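PDB 5F7U: cycloalternan-forming enzyme from Listeria monocytogenes serovar 1/2a, which belongs to the multidomain glycoside hydrolase family 31 enzymes, with an E-set N-terminal domain, a TIM barrel, and a C-terminal carbohydrate-binding module. Local coordinates for residues D5-G13 with I37-I45; N47-N58 with D90-N101. The protein carries 1 engineered substitution. One frame throughout, in Å; residues are numbered along the deposited sequence.

In the fold
Both contacts belong to the all-beta N-terminal domain of the E-set type, their centres about 44 Å and 51 Å from the centre of the chain and about 11 Å from each other. Interaction 1 comes first in sequence and pairs strand 6-8 with strand 36-43; strand 49-57, which follows, pairs with strand 91-100 in interaction 2. The two strand pairs face each other and are tied by polar side chains: Thr42 OG1 lies 2.7 Å from Gln49 OE1, and Glu7 OE2 lies 2.7 Å from Thr96 OG1, both probable hydrogen bonds. Interaction 1 carries Tyr8 and Trp43, which line a glycan pocket; interaction 2 is not part of it, the side chain of Gln49 lying about 10 Å from a bound glucose.

Interaction 1. Residues D5-G13 with I37-I45; sequences DGEYHSPYG and ILNITTWPI. With GLC (alpha-D-glucopyranose), chain E; GLC (alpha-D-glucopyranose), chain B.
Gly6 lies flat against the indole of Trp43, its CA 3.6 Å from the centroid of the six-membered ring in a CH-pi contact. The ring gets there because Trp43 CG sits between its own backbone N and carbonyl carbon (chi1 62°), which folds the indole back across the neighbouring strand. Tyr8 CB meets the rim of the ring, 3.8 Å from Trp43 CZ3. The opposite indole face receives the chain E glucose, with C2 over it, while the chain B glucose covers the Tyr8 ring, its C4 3.8 Å above the plane and over the centre. Two aromatic platforms thus form a sugar-binding surface, and Asn76 OD1 is hydrogen-bonded to glucose there.

Backbone bonds join the strands in antiparallel fashion, with Tyr8 and Thr41 exchanging a pair. At the other end Asp5 and Gly6 both face Trp43, a classic beta bulge: Trp43 O accepts from Asp5 N, on a lone pair, and from Gly6 N at 3.0 Å. A cis peptide precedes Pro44, whose CD packs against Asp5 OD2.

Among the polar side chains, His9 gives a nearly straight bond from ND1 to Asn39 O (2.8 Å, 172°); the oxygen lies in the imidazole plane, although the donor stands above the carbonyl plane. NE2 is hydrogen-bonded to Tyr94 OH, which fixes the ring's rotation from its other nitrogen. Glu7 OE2 passes 3.3 Å from Ile40 CG2, while OE1 is hydrogen-bonded to Ser108 OG.

Interaction 2. Residues N47-N58 with D90-N101; sequences NGQDVWVEWTKN and DEITYTTKGSTN
The Glu54 carboxylate takes two donors, one from each strand. Its OE1 forms a salt bridge with Lys97 NZ (3.0 Å), which approaches from above the carboxylate plane. The other oxygen, OE2, accepts Trp52 NE1 along an almost straight bond (2.9 Å, 176°) on its anti side, tilted out of the carboxylate plane. One carboxylate therefore grips both the indole and the ammonium. Lys97 runs extended past the NE1 side of the indole, and its CB sits over one face, 3.8 Å from the centroid of the Trp52 six-membered ring, a CH-pi contact; Ser99 OG reaches the far edge of the ring. A chi1 of 72° swings the Trp52 indole over the adjacent strand 91-100.

These residues sit on one face of a long antiparallel ladder, in which strand 49-57 pairs with strand 91-100 from Gln49-Thr100 to Lys57-Ile92 within the beta-sandwich type of E-set domain. On the other face Val53 CG1 packs on Tyr94 CB, Trp55 CB meets the same carbon at 3.6 Å, and the Ile92 and Trp55 side chains lie side by side, Ile92 CG2 touching Trp55 CE3.

Beyond Lys57-Ile92, Asn58 uses both ends of its amide: OD1 accepts Glu91 N, and ND2 donates to Asp90 OD1 (3.1 Å, 173°). A water joins Lys57 NZ to Asp90 OD2, an oxygen also hydrogen-bonded to Glu87 N; near the other end a water connects Asp50 OD2 with Ser99 OG. Farther out, Trp55 NE1 is hydrogen-bonded to Glu63 O, while Tyr94 OH is hydrogen-bonded to Arg25 NH2.

Interaction 1. Residues D5-G13 with I37-I45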
loop_
_atom_site.group_PDB
_atom_site.type_symbol
_atom_site.label_atom_id
_atom_site.label_comp_id
_atom_site.label_asym_id
_atom_site.label_seq_id
_atom_site.Cartn_x
_atom_site.Cartn_y
_atom_site.Cartn_z
ATOM N N ASP A 5 17.679 -34.989 35.192
ATOM C CA ASP A 5 18.943 -34.339 34.786
ATOM C C ASP A 5 18.791 -32.856 34.408
ATOM O O ASP A 5 19.723 -32.253 33.905
ATOM C CB ASP A 5 19.720 -35.157 33.736
ATOM C CG ASP A 5 18.891 -35.523 32.536
ATOM O OD1 ASP A 5 18.910 -34.737 31.566
ATOM O OD2 ASP A 5 18.233 -36.602 32.548
ATOM N N GLY A 6 17.638 -32.258 34.690
ATOM C CA GLY A 6 17.568 -30.805 34.624
ATOM C C GLY A 6 16.322 -30.131 35.138
ATOM O O GLY A 6 15.356 -30.791 35.513
ATOM N N GLU A 7 16.399 -28.800 35.172
ATOM C CA GLU A 7 15.302 -27.915 35.541
ATOM C C GLU A 7 15.397 -26.708 34.620
ATOM O O GLU A 7 16.497 -26.316 34.227
ATOM C CB GLU A 7 15.460 -27.489 37.015
ATOM C CG GLU A 7 14.453 -26.453 37.548
ATOM C CD GLU A 7 14.745 -25.012 37.115
ATOM O OE1 GLU A 7 15.889 -24.696 36.678
ATOM O OE2 GLU A 7 13.817 -24.178 37.177
ATOM N N TYR A 8 14.254 -26.087 34.315
ATOM C CA TYR A 8 14.249 -24.880 33.501
ATOM C C TYR A 8 13.036 -23.981 33.738
ATOM O O TYR A 8 11.903 -24.450 33.755
ATOM C CB TYR A 8 14.368 -25.277 32.031
ATOM C CG TYR A 8 14.413 -24.129 31.062
ATOM C CD1 TYR A 8 15.619 -23.500 30.756
ATOM C CD2 TYR A 8 13.242 -23.679 30.430
ATOM C CE1 TYR A 8 15.651 -22.454 29.846
ATOM C CE2 TYR A 8 13.272 -22.628 29.518
ATOM C CZ TYR A 8 14.480 -22.030 29.226
ATOM O OH TYR A 8 14.507 -20.979 28.322
ATOM N N HIS A 9 13.310 -22.689 33.909
ATOM C CA HIS A 9 12.294 -21.644 33.908
ATOM C C HIS A 9 12.944 -20.438 33.230
ATOM O O HIS A 9 14.135 -20.198 33.417
ATOM C CB HIS A 9 11.835 -21.301 35.345
ATOM C CG HIS A 9 11.074 -20.007 35.454
ATOM N ND1 HIS A 9 9.733 -19.896 35.152
ATOM C CD2 HIS A 9 11.478 -18.768 35.824
ATOM C CE1 HIS A 9 9.343 -18.645 35.327
ATOM N NE2 HIS A 9 10.388 -17.938 35.733
ATOM N N SER A 10 12.171 -19.731 32.406
ATOM C CA SER A 10 12.660 -18.521 31.755
ATOM C C SER A 10 11.450 -17.603 31.631
ATOM O O SER A 10 10.548 -17.901 30.850
ATOM C CB SER A 10 13.254 -18.844 30.378
ATOM O OG SER A 10 14.003 -17.729 29.897
ATOM N N PRO A 11 11.426 -16.498 32.398
ATOM C CA PRO A 11 10.154 -15.797 32.646
ATOM C C PRO A 11 9.450 -15.243 31.408
ATOM O O PRO A 11 8.228 -15.204 31.380
ATOM C CB PRO A 11 10.559 -14.648 33.586
ATOM C CG PRO A 11 12.032 -14.504 33.441
ATOM C CD PRO A 11 12.523 -15.908 33.186
ATOM N N TYR A 12 10.210 -14.809 30.409
ATOM C CA TYR A 12 9.588 -14.239 29.213
ATOM C C TYR A 12 9.452 -15.193 28.036
ATOM O O TYR A 12 8.830 -14.813 27.035
ATOM C CB TYR A 12 10.323 -12.971 28.774
ATOM C CG TYR A 12 10.504 -11.974 29.894
ATOM C CD1 TYR A 12 9.408 -11.239 30.416
ATOM C CD2 TYR A 12 11.763 -11.756 30.435
ATOM C CE1 TYR A 12 9.598 -10.319 31.459
ATOM C CE2 TYR A 12 11.961 -10.844 31.460
ATOM C CZ TYR A 12 10.883 -10.137 31.963
ATOM O OH TYR A 12 11.144 -9.231 32.979
ATOM N N GLY A 13 10.048 -16.393 28.128
ATOM C CA GLY A 13 10.064 -17.337 26.999
ATOM C C GLY A 13 10.738 -16.693 25.799
ATOM O O GLY A 13 11.805 -16.093 25.937
ATOM N N ILE A 37 2.383 -16.261 38.802
ATOM C CA ILE A 37 2.640 -17.699 38.677
ATOM C C ILE A 37 3.924 -17.955 37.907
ATOM O O ILE A 37 4.172 -17.329 36.860
ATOM C CB ILE A 37 1.472 -18.425 37.950
ATOM C CG1 ILE A 37 0.139 -18.220 38.700
ATOM C CG2 ILE A 37 1.769 -19.924 37.735
ATOM C CD1 ILE A 37 0.078 -18.836 40.084
ATOM N N LEU A 38 4.716 -18.898 38.410
ATOM C CA LEU A 38 5.925 -19.353 37.723
ATOM C C LEU A 38 5.751 -20.771 37.214
ATOM O O LEU A 38 5.482 -21.698 37.987
ATOM C CB LEU A 38 7.145 -19.271 38.640
ATOM C CG LEU A 38 7.360 -18.005 39.451
ATOM C CD1 LEU A 38 8.564 -18.228 40.368
ATOM C CD2 LEU A 38 7.592 -16.791 38.556
ATOM N N ASN A 39 5.902 -20.926 35.906
ATOM C CA ASN A 39 5.856 -22.246 35.278
ATOM C C ASN A 39 7.266 -22.792 35.120
ATOM O O ASN A 39 8.112 -22.149 34.512
ATOM C CB ASN A 39 5.125 -22.164 33.942
ATOM C CG ASN A 39 3.689 -21.731 34.124
ATOM O OD1 ASN A 39 2.878 -22.506 34.615
ATOM N ND2 ASN A 39 3.383 -20.466 33.799
ATOM N N ILE A 40 7.493 -23.976 35.684
ATOM C CA ILE A 40 8.837 -24.575 35.775
ATOM C C ILE A 40 8.802 -26.001 35.240
ATOM O O ILE A 40 7.834 -26.715 35.489
ATOM C CB ILE A 40 9.283 -24.592 37.265
ATOM C CG1 ILE A 40 9.239 -23.165 37.846
ATOM C CG2 ILE A 40 10.665 -25.233 37.439
ATOM C CD1 ILE A 40 9.128 -23.139 39.376
ATOM N N THR A 41 9.850 -26.428 34.518
ATOM C CA THR A 41 9.915 -27.830 34.073
ATOM C C THR A 41 11.105 -28.545 34.676
ATOM O O THR A 41 12.132 -27.918 34.958
ATOM C CB THR A 41 9.886 -27.982 32.524
ATOM O OG1 THR A 41 9.583 -29.335 32.147
ATOM C CG2 THR A 41 11.185 -27.547 31.859
ATOM N N THR A 42 10.927 -29.844 34.913
ATOM C CA THR A 42 12.049 -30.718 35.267
ATOM C C THR A 42 11.998 -31.945 34.363
ATOM O O THR A 42 10.940 -32.277 33.820
ATOM C CB THR A 42 11.959 -31.176 36.737
ATOM O OG1 THR A 42 10.678 -31.805 36.973
ATOM C CG2 THR A 42 12.139 -29.977 37.667
ATOM N N TRP A 43 13.134 -32.624 34.213
ATOM C CA TRP A 43 13.201 -33.857 33.436
ATOM C C TRP A 43 14.338 -34.716 34.006
ATOM O O TRP A 43 15.270 -34.148 34.586
ATOM C CB TRP A 43 13.444 -33.562 31.952
ATOM C CG TRP A 43 14.743 -32.869 31.673
ATOM C CD1 TRP A 43 15.931 -33.461 31.304
ATOM C CD2 TRP A 43 14.992 -31.466 31.739
ATOM N NE1 TRP A 43 16.902 -32.498 31.135
ATOM C CE2 TRP A 43 16.356 -31.267 31.395
ATOM C CE3 TRP A 43 14.201 -30.349 32.064
ATOM C CZ2 TRP A 43 16.943 -29.993 31.353
ATOM C CZ3 TRP A 43 14.791 -29.070 32.028
ATOM C CH2 TRP A 43 16.150 -28.912 31.678
ATOM N N PRO A 44 14.280 -36.044 33.869
ATOM C CA PRO A 44 13.130 -36.777 33.327
ATOM C C PRO A 44 12.005 -36.871 34.360
ATOM O O PRO A 44 12.176 -36.419 35.505
ATOM C CB PRO A 44 13.717 -38.172 33.057
ATOM C CG PRO A 44 14.724 -38.342 34.150
ATOM C CD PRO A 44 15.329 -36.974 34.349
ATOM N N ILE A 45 10.868 -37.446 33.959
ATOM C CA ILE A 45 9.773 -37.697 34.892
ATOM C C ILE A 45 10.218 -38.755 35.897
ATOM O O ILE A 45 10.629 -39.870 35.518
ATOM C CB ILE A 45 8.465 -38.128 34.177
ATOM C CG1 ILE A 45 7.969 -37.027 33.216
ATOM C CG2 ILE A 45 7.381 -38.463 35.196
ATOM C CD1 ILE A 45 7.017 -37.542 32.151
HETATM C C1 GLC E . 15.717 -32.800 27.593
HETATM C C2 GLC E . 14.426 -32.215 28.196
HETATM C C3 GLC E . 14.165 -30.793 27.688
HETATM C C4 GLC E . 15.372 -29.879 27.935
HETATM C C5 GLC E . 16.646 -30.506 27.338
HETATM C C6 GLC E . 17.908 -29.736 27.724
HETATM O O1 GLC E . 15.531 -33.146 26.216
HETATM O O2 GLC E . 13.312 -33.076 27.925
HETATM O O3 GLC E . 13.014 -30.234 28.323
HETATM O O4 GLC E . 15.117 -28.605 27.329
HETATM O O5 GLC E . 16.824 -31.884 27.735
HETATM O O6 GLC E . 18.921 -30.003 26.752
HETATM C C1 GLC B . 14.925 -27.556 28.314
HETATM C C2 GLC B . 13.767 -26.652 27.876
HETATM C C3 GLC B . 14.200 -25.847 26.640
HETATM C C4 GLC B . 15.463 -25.032 26.938
HETATM C C5 GLC B . 16.584 -25.931 27.493
HETATM C C6 GLC B . 17.768 -25.111 28.000
HETATM O O2 GLC B . 12.607 -27.449 27.611
HETATM O O3 GLC B . 13.159 -24.980 26.184
HETATM O O4 GLC B . 15.883 -24.367 25.742
HETATM O O5 GLC B . 16.112 -26.775 28.572
HETATM O O6 GLC B . 18.966 -25.887 27.903
#

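Interaction 2. Residues N47-N58 with D90-N101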
loop_
_atom_site.group_PDB
_atom_site.type_symbol
_atom_site.label_atom_id
_atom_site.label_comp_id
_atom_site.label_asym_id
_atom_site.label_seq_id
_atom_site.Cartn_x
_atom_site.Cartn_y
_atom_site.Cartn_z
ATOM N N ASN A 47 9.497 -40.028 40.288
ATOM C CA ASN A 47 8.973 -39.851 41.647
ATOM C C ASN A 47 10.048 -39.217 42.533
ATOM O O ASN A 47 11.246 -39.389 42.295
ATOM C CB ASN A 47 8.514 -41.200 42.245
ATOM C CG ASN A 47 7.206 -41.708 41.636
ATOM O OD1 ASN A 47 6.259 -40.948 41.417
ATOM N ND2 ASN A 47 7.146 -43.011 41.379
ATOM N N GLY A 48 9.623 -38.473 43.546
ATOM C CA GLY A 48 10.567 -37.929 44.522
ATOM C C GLY A 48 11.242 -36.652 44.065
ATOM O O GLY A 48 12.265 -36.255 44.620
ATOM N N GLN A 49 10.683 -36.016 43.040
ATOM C CA GLN A 49 11.156 -34.699 42.616
ATOM C C GLN A 49 10.510 -33.621 43.461
ATOM O O GLN A 49 9.319 -33.696 43.750
ATOM C CB GLN A 49 10.844 -34.455 41.138
ATOM C CG GLN A 49 11.634 -35.365 40.211
ATOM C CD GLN A 49 11.649 -34.901 38.760
ATOM O OE1 GLN A 49 10.815 -34.095 38.326
ATOM N NE2 GLN A 49 12.614 -35.413 38.000
ATOM N N ASP A 50 11.314 -32.634 43.861
ATOM C CA ASP A 50 10.834 -31.427 44.531
ATOM C C ASP A 50 11.218 -30.223 43.699
ATOM O O ASP A 50 12.327 -30.169 43.163
ATOM C CB ASP A 50 11.466 -31.286 45.921
ATOM C CG ASP A 50 11.159 -32.449 46.818
ATOM O OD1 ASP A 50 9.968 -32.789 46.995
ATOM O OD2 ASP A 50 12.119 -33.027 47.364
ATOM N N VAL A 51 10.284 -29.281 43.577
ATOM C CA VAL A 51 10.531 -28.020 42.888
ATOM C C VAL A 51 10.071 -26.911 43.811
ATOM O O VAL A 51 8.977 -26.972 44.393
ATOM C CB VAL A 51 9.807 -27.939 41.513
ATOM C CG1 VAL A 51 9.980 -26.565 40.865
ATOM C CG2 VAL A 51 10.355 -29.010 40.588
ATOM N N TRP A 52 10.937 -25.916 43.969
ATOM C CA TRP A 52 10.659 -24.825 44.882
ATOM C C TRP A 52 11.296 -23.534 44.402
ATOM O O TRP A 52 12.102 -23.530 43.459
ATOM C CB TRP A 52 11.094 -25.172 46.313
ATOM C CG TRP A 52 12.574 -25.188 46.531
ATOM C CD1 TRP A 52 13.333 -24.173 47.049
ATOM C CD2 TRP A 52 13.478 -26.258 46.238
ATOM N NE1 TRP A 52 14.661 -24.553 47.109
ATOM C CE2 TRP A 52 14.777 -25.827 46.623
ATOM C CE3 TRP A 52 13.323 -27.549 45.708
ATOM C CZ2 TRP A 52 15.916 -26.642 46.485
ATOM C CZ3 TRP A 52 14.464 -28.359 45.559
ATOM C CH2 TRP A 52 15.742 -27.896 45.951
ATOM N N VAL A 53 10.905 -22.435 45.038
ATOM C CA VAL A 53 11.380 -21.119 44.645
ATOM C C VAL A 53 12.009 -20.468 45.874
ATOM O O VAL A 53 11.387 -20.418 46.936
ATOM C CB VAL A 53 10.243 -20.238 44.101
ATOM C CG1 VAL A 53 10.782 -18.876 43.654
ATOM C CG2 VAL A 53 9.536 -20.947 42.947
ATOM N N GLU A 54 13.244 -20.002 45.701
ATOM C CA GLU A 54 13.940 -19.213 46.697
ATOM C C GLU A 54 13.920 -17.762 46.249
ATOM O O GLU A 54 14.193 -17.459 45.092
ATOM C CB GLU A 54 15.359 -19.728 46.857
ATOM C CG GLU A 54 15.377 -21.133 47.419
ATOM C CD GLU A 54 16.769 -21.708 47.598
ATOM O OE1 GLU A 54 17.767 -20.976 47.396
ATOM O OE2 GLU A 54 16.856 -22.901 47.961
ATOM N N TRP A 55 13.572 -16.854 47.156
ATOM C CA TRP A 55 13.244 -15.498 46.700
ATOM C C TRP A 55 13.312 -14.445 47.780
ATOM O O TRP A 55 13.294 -14.767 48.974
ATOM C CB TRP A 55 11.867 -15.483 46.007
ATOM C CG TRP A 55 10.669 -15.786 46.872
ATOM C CD1 TRP A 55 10.415 -16.937 47.578
ATOM C CD2 TRP A 55 9.549 -14.935 47.084
ATOM N NE1 TRP A 55 9.215 -16.840 48.232
ATOM C CE2 TRP A 55 8.646 -15.633 47.932
ATOM C CE3 TRP A 55 9.204 -13.654 46.624
ATOM C CZ2 TRP A 55 7.428 -15.079 48.357
ATOM C CZ3 TRP A 55 7.990 -13.097 47.046
ATOM C CH2 TRP A 55 7.114 -13.815 47.899
ATOM N N THR A 56 13.433 -13.199 47.332
ATOM C CA THR A 56 13.442 -12.031 48.213
ATOM C C THR A 56 12.387 -11.044 47.740
ATOM O O THR A 56 12.058 -10.990 46.546
ATOM C CB THR A 56 14.816 -11.319 48.255
ATOM O OG1 THR A 56 15.178 -10.904 46.935
ATOM C CG2 THR A 56 15.907 -12.229 48.814
ATOM N N LYS A 57 11.853 -10.279 48.683
ATOM C CA LYS A 57 10.944 -9.186 48.370
ATOM C C LYS A 57 11.531 -7.961 49.023
ATOM O O LYS A 57 11.705 -7.946 50.245
ATOM C CB LYS A 57 9.541 -9.461 48.916
ATOM C CG LYS A 57 8.606 -8.258 48.809
ATOM C CD LYS A 57 7.152 -8.637 48.998
ATOM C CE LYS A 57 6.772 -8.877 50.439
ATOM N NZ LYS A 57 5.292 -8.747 50.519
ATOM N N ASN A 58 11.838 -6.950 48.211
ATOM C CA ASN A 58 12.480 -5.716 48.683
ATOM C C ASN A 58 13.754 -6.002 49.490
ATOM O O ASN A 58 14.033 -5.360 50.505
ATOM C CB ASN A 58 11.475 -4.848 49.454
ATOM C CG ASN A 58 10.241 -4.541 48.628
ATOM O OD1 ASN A 58 10.349 -4.220 47.445
ATOM N ND2 ASN A 58 9.066 -4.658 49.236
ATOM N N ASP A 90 7.206 -3.017 44.793
ATOM C CA ASP A 90 7.845 -4.254 45.260
ATOM C C ASP A 90 8.862 -4.719 44.228
ATOM O O ASP A 90 8.589 -4.721 43.024
ATOM C CB ASP A 90 6.836 -5.375 45.537
ATOM C CG ASP A 90 6.034 -5.166 46.815
ATOM O OD1 ASP A 90 6.422 -4.357 47.688
ATOM O OD2 ASP A 90 4.999 -5.845 46.955
ATOM N N GLU A 91 10.041 -5.082 44.716
ATOM C CA GLU A 91 11.106 -5.588 43.874
ATOM C C GLU A 91 11.285 -7.047 44.251
ATOM O O GLU A 91 11.672 -7.363 45.381
ATOM C CB GLU A 91 12.393 -4.787 44.100
ATOM C CG GLU A 91 13.590 -5.334 43.332
ATOM C CD GLU A 91 14.889 -4.588 43.598
ATOM O OE1 GLU A 91 15.958 -5.217 43.452
ATOM O OE2 GLU A 91 14.872 -3.391 43.950
ATOM N N ILE A 92 10.959 -7.938 43.319
ATOM C CA ILE A 92 11.002 -9.371 43.606
ATOM C C ILE A 92 12.165 -10.000 42.857
ATOM O O ILE A 92 12.304 -9.784 41.653
ATOM C CB ILE A 92 9.663 -10.051 43.221
ATOM C CG1 ILE A 92 8.436 -9.312 43.831
ATOM C CG2 ILE A 92 9.691 -11.550 43.500
ATOM C CD1 ILE A 92 8.501 -8.927 45.290
ATOM N N THR A 93 12.991 -10.775 43.567
ATOM C CA THR A 93 14.070 -11.544 42.931
ATOM C C THR A 93 13.947 -13.015 43.326
ATOM O O THR A 93 13.813 -13.317 44.510
ATOM C CB THR A 93 15.451 -10.976 43.302
ATOM O OG1 THR A 93 15.546 -9.622 42.818
ATOM C CG2 THR A 93 16.590 -11.813 42.695
ATOM N N TYR A 94 13.996 -13.916 42.345
ATOM C CA TYR A 94 13.780 -15.346 42.631
ATOM C C TYR A 94 14.669 -16.254 41.800
ATOM O O TYR A 94 15.126 -15.878 40.720
ATOM C CB TYR A 94 12.292 -15.732 42.447
ATOM C CG TYR A 94 11.791 -15.672 41.008
ATOM C CD1 TYR A 94 11.876 -16.799 40.171
ATOM C CD2 TYR A 94 11.238 -14.495 40.483
ATOM C CE1 TYR A 94 11.436 -16.746 38.843
ATOM C CE2 TYR A 94 10.801 -14.438 39.154
ATOM C CZ TYR A 94 10.903 -15.567 38.348
ATOM O OH TYR A 94 10.448 -15.521 37.033
ATOM N N THR A 95 14.868 -17.466 42.313
ATOM C CA THR A 95 15.603 -18.528 41.645
ATOM C C THR A 95 14.709 -19.758 41.752
ATOM O O THR A 95 14.192 -20.072 42.827
ATOM C CB THR A 95 16.963 -18.762 42.342
ATOM O OG1 THR A 95 17.749 -17.566 42.264
ATOM C CG2 THR A 95 17.759 -19.918 41.710
ATOM N N THR A 96 14.488 -20.431 40.630
ATOM C CA THR A 96 13.680 -21.655 40.628
ATOM C C THR A 96 14.620 -22.838 40.755
ATOM O O THR A 96 15.718 -22.808 40.201
ATOM C CB THR A 96 12.786 -21.751 39.372
ATOM O OG1 THR A 96 13.605 -21.650 38.203
ATOM C CG2 THR A 96 11.772 -20.613 39.386
ATOM N N LYS A 97 14.206 -23.857 41.507
ATOM C CA LYS A 97 15.080 -24.996 41.830
ATOM C C LYS A 97 14.363 -26.330 41.742
ATOM O O LYS A 97 13.184 -26.425 42.074
ATOM C CB LYS A 97 15.685 -24.869 43.239
ATOM C CG LYS A 97 16.586 -23.660 43.398
ATOM C CD LYS A 97 17.460 -23.790 44.626
ATOM C CE LYS A 97 18.535 -22.728 44.600
ATOM N NZ LYS A 97 19.415 -22.904 45.793
ATOM N N GLY A 98 15.083 -27.345 41.277
ATOM C CA GLY A 98 14.578 -28.721 41.314
ATOM C C GLY A 98 15.646 -29.686 41.780
ATOM O O GLY A 98 16.818 -29.506 41.471
ATOM N N SER A 99 15.231 -30.696 42.540
ATOM C CA SER A 99 16.099 -31.828 42.879
ATOM C C SER A 99 15.270 -33.077 43.129
ATOM O O SER A 99 14.073 -32.993 43.415
ATOM C CB SER A 99 16.972 -31.521 44.094
ATOM O OG SER A 99 16.175 -31.199 45.207
ATOM N N THR A 100 15.921 -34.232 43.018
ATOM C CA THR A 100 15.270 -35.521 43.220
ATOM C C THR A 100 15.886 -36.171 44.452
ATOM O O THR A 100 17.116 -36.243 44.574
ATOM C CB THR A 100 15.403 -36.424 41.968
ATOM O OG1 THR A 100 14.919 -35.714 40.821
ATOM C CG2 THR A 100 14.600 -37.719 42.123
ATOM N N ASN A 101 15.018 -36.609 45.366
ATOM C CA ASN A 101 15.416 -37.278 46.624
ATOM C C ASN A 101 16.555 -36.579 47.390
ATOM O O ASN A 101 17.511 -37.227 47.822
ATOM C CB ASN A 101 15.762 -38.767 46.380
ATOM C CG ASN A 101 14.645 -39.539 45.684
ATOM O OD1 ASN A 101 13.477 -39.485 46.084
ATOM N ND2 ASN A 101 15.010 -40.293 44.644
HETATM O O HOH W 1 14.772 -33.380 46.413
HETATM O O HOH W 2 14.167 -8.361 46.406
HETATM O O HOH W 3 3.661 -6.585 49.220
#